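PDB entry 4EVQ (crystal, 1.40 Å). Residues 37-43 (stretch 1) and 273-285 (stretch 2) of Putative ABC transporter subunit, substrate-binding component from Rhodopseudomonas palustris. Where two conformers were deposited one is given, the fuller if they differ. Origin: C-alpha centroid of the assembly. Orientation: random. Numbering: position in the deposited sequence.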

# COMPACT_ATOMS: atom_id res chain seq x y z
N THR A 37 11.69 1.73 -1.37
CA THR A 37 13.04 1.51 -1.87
C THR A 37 13.96 0.93 -0.78
O THR A 37 14.75 -0.01 -1.04
CB THR A 37 13.60 2.83 -2.41
OG1 THR A 37 12.76 3.32 -3.46
CG2 THR A 37 15.00 2.65 -2.99
N ARG A 38 13.80 1.45 0.44
CA ARG A 38 14.57 0.92 1.57
C ARG A 38 14.27 -0.53 1.86
O ARG A 38 15.18 -1.35 2.08
CB ARG A 38 14.35 1.76 2.84
CG ARG A 38 15.04 3.14 2.85
CD ARG A 38 14.58 3.91 4.06
NE ARG A 38 15.39 5.10 4.24
CZ ARG A 38 15.28 5.94 5.26
NH1 ARG A 38 14.29 5.80 6.14
NH2 ARG A 38 16.15 6.95 5.38
N GLY A 39 12.99 -0.87 1.86
CA GLY A 39 12.63 -2.27 2.06
C GLY A 39 13.24 -3.20 1.02
O GLY A 39 13.76 -4.28 1.34
N LEU A 40 13.17 -2.79 -0.24
CA LEU A 40 13.70 -3.61 -1.32
C LEU A 40 15.24 -3.70 -1.26
O LEU A 40 15.82 -4.78 -1.43
CB LEU A 40 13.22 -3.02 -2.64
CG LEU A 40 13.68 -3.71 -3.90
CD1 LEU A 40 13.31 -5.18 -3.92
CD2 LEU A 40 13.03 -2.97 -5.04
N GLU A 41 15.90 -2.58 -1.00
CA GLU A 41 17.36 -2.59 -0.91
C GLU A 41 17.83 -3.39 0.30
O GLU A 41 18.85 -4.08 0.25
CB GLU A 41 17.90 -1.16 -0.84
CG GLU A 41 17.71 -0.45 -2.18
CD GLU A 41 18.16 1.01 -2.19
OE1 GLU A 41 18.06 1.71 -1.17
OE2 GLU A 41 18.58 1.46 -3.28
N LEU A 42 17.13 -3.26 1.42
CA LEU A 42 17.50 -4.03 2.60
C LEU A 42 17.37 -5.52 2.32
O LEU A 42 18.21 -6.34 2.75
CB LEU A 42 16.62 -3.61 3.81
CG LEU A 42 17.14 -4.07 5.17
CD1 LEU A 42 18.44 -3.33 5.56
CD2 LEU A 42 16.02 -3.92 6.24
N TYR A 43 16.31 -5.90 1.64
CA TYR A 43 16.18 -7.34 1.31
C TYR A 43 17.32 -7.80 0.44
O TYR A 43 17.90 -8.86 0.69
CB TYR A 43 14.86 -7.65 0.60
CG TYR A 43 14.78 -9.11 0.32
CD1 TYR A 43 14.59 -10.01 1.35
CD2 TYR A 43 15.00 -9.61 -0.95
CE1 TYR A 43 14.60 -11.37 1.13
CE2 TYR A 43 15.01 -10.98 -1.19
CZ TYR A 43 14.79 -11.85 -0.15
OH TYR A 43 14.77 -13.21 -0.36
N ALA A 273 13.09 -10.04 12.80
CA ALA A 273 14.39 -9.87 12.19
C ALA A 273 14.42 -8.65 11.26
O ALA A 273 15.41 -7.93 11.20
CB ALA A 273 14.76 -11.11 11.42
N PHE A 274 13.33 -8.45 10.54
CA PHE A 274 13.21 -7.32 9.65
C PHE A 274 13.23 -5.98 10.40
O PHE A 274 13.92 -5.06 10.00
CB PHE A 274 11.89 -7.48 8.88
CG PHE A 274 11.50 -6.29 8.04
CD1 PHE A 274 12.21 -5.93 6.93
CD2 PHE A 274 10.36 -5.58 8.36
CE1 PHE A 274 11.85 -4.83 6.18
CE2 PHE A 274 9.96 -4.50 7.60
CZ PHE A 274 10.70 -4.14 6.51
N VAL A 275 12.45 -5.89 11.46
CA VAL A 275 12.41 -4.65 12.23
C VAL A 275 13.80 -4.38 12.76
O VAL A 275 14.28 -3.25 12.67
CB VAL A 275 11.39 -4.72 13.37
CG1 VAL A 275 11.56 -3.56 14.36
CG2 VAL A 275 9.99 -4.72 12.79
N LYS A 276 14.47 -5.40 13.29
CA LYS A 276 15.83 -5.20 13.84
C LYS A 276 16.80 -4.69 12.77
O LYS A 276 17.56 -3.74 12.99
CB LYS A 276 16.35 -6.50 14.47
CG LYS A 276 17.75 -6.38 15.10
CD LYS A 276 18.10 -7.62 15.91
CE LYS A 276 19.56 -7.62 16.36
NZ LYS A 276 19.97 -8.94 16.92
N SER A 277 16.77 -5.34 11.60
CA SER A 277 17.66 -4.98 10.49
C SER A 277 17.36 -3.60 9.93
O SER A 277 18.26 -2.85 9.55
CB SER A 277 17.52 -6.01 9.35
OG SER A 277 18.14 -7.24 9.70
N PHE A 278 16.07 -3.27 9.81
CA PHE A 278 15.66 -1.99 9.27
C PHE A 278 16.04 -0.85 10.23
O PHE A 278 16.55 0.19 9.80
CB PHE A 278 14.17 -2.02 8.96
CG PHE A 278 13.69 -0.87 8.13
CD1 PHE A 278 13.46 0.37 8.69
CD2 PHE A 278 13.50 -1.02 6.76
CE1 PHE A 278 13.01 1.42 7.92
CE2 PHE A 278 13.05 -0.01 5.99
CZ PHE A 278 12.82 1.23 6.54
N GLU A 279 15.80 -1.04 11.52
CA GLU A 279 16.14 -0.01 12.51
C GLU A 279 17.65 0.18 12.56
O GLU A 279 18.13 1.31 12.71
CB GLU A 279 15.57 -0.38 13.87
CG GLU A 279 14.07 -0.16 13.86
CD GLU A 279 13.31 -0.52 15.13
OE1 GLU A 279 13.91 -1.05 16.07
OE2 GLU A 279 12.06 -0.30 15.16
N ALA A 280 18.42 -0.90 12.47
CA ALA A 280 19.87 -0.76 12.46
C ALA A 280 20.36 0.06 11.25
O ALA A 280 21.30 0.86 11.37
CB ALA A 280 20.56 -2.13 12.53
N ALA A 281 19.73 -0.13 10.10
CA ALA A 281 20.17 0.54 8.89
C ALA A 281 19.67 1.99 8.80
O ALA A 281 20.40 2.89 8.33
CB ALA A 281 19.72 -0.25 7.65
N TYR A 282 18.43 2.22 9.24
CA TYR A 282 17.75 3.47 8.95
C TYR A 282 17.30 4.27 10.19
O TYR A 282 16.84 5.39 10.03
CB TYR A 282 16.54 3.22 8.01
CG TYR A 282 16.92 2.53 6.73
CD1 TYR A 282 17.78 3.13 5.81
CD2 TYR A 282 16.45 1.27 6.43
CE1 TYR A 282 18.14 2.48 4.65
CE2 TYR A 282 16.79 0.64 5.27
CZ TYR A 282 17.63 1.23 4.38
OH TYR A 282 17.96 0.53 3.22
N LYS A 283 17.40 3.67 11.38
CA LYS A 283 17.15 4.37 12.67
C LYS A 283 15.70 4.82 12.92
O LYS A 283 15.42 5.67 13.79
CB LYS A 283 18.10 5.58 12.84
CG LYS A 283 19.58 5.26 12.52
CD LYS A 283 20.05 4.00 13.23
CE LYS A 283 21.56 3.83 13.12
NZ LYS A 283 22.04 4.05 11.72
N ILE A 284 14.77 4.27 12.14
CA ILE A 284 13.36 4.39 12.39
C ILE A 284 12.74 3.03 12.13
O ILE A 284 13.27 2.20 11.41
CB ILE A 284 12.65 5.45 11.49
CG1 ILE A 284 12.76 5.08 10.00
CG2 ILE A 284 13.24 6.88 11.72
CD1 ILE A 284 11.95 6.04 9.09
N PRO A 285 11.58 2.78 12.72
CA PRO A 285 10.90 1.52 12.42
C PRO A 285 10.45 1.48 10.96
O PRO A 285 10.12 2.52 10.36
CB PRO A 285 9.69 1.54 13.33
CG PRO A 285 9.94 2.59 14.32
CD PRO A 285 10.89 3.57 13.76
O HOH W 1 15.45 7.35 8.37
O HOH W 2 19.08 2.12 1.33

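Stretch 1 (37-43) lies within a longer helix; stretch 2 is the end of another helix, 273-282, followed by loop residues, the first of which, Lys283, has positive phi. The two axes approach to 10.9 Å with 106° between their N-to-C directions; Leu42 and Phe278 have the nearest CA atoms (7.2 Å), and contact extends past the helix end to Ile284. No direct hydrogen bond links the stretches; 439 Å² of surface is buried, both sides summed. Leu42 is the knob, seated in a hole formed by Ser277, Phe278, Ala281 and Tyr282. Its CD2 lies 3.6 Å from Phe278 CA, close against the backbone, while its CD1 meets Ala281 CB at 3.9 Å. Arg38 extends along the face of the Tyr282 ring: its CD sits 3.7 Å from the centroid of that ring, 9° off the normal, a CH-pi contact, and its NE lies 3.5 Å from Tyr282 CD1, with the guanidinium carbon beyond the ring's edge. Arg38 CB also packs 3.8 Å from Phe278 CE2. Waters supply the polar links. Water 1 accepts from Arg38 NH1 (3.0 Å to its O) and donates to Tyr282 O (2.9 Å); water 2 donates to Glu41 OE1 (2.7 Å) and hydrogen-bonds Tyr282 OH (2.7 Å), thus bridging the carboxylate and the phenol.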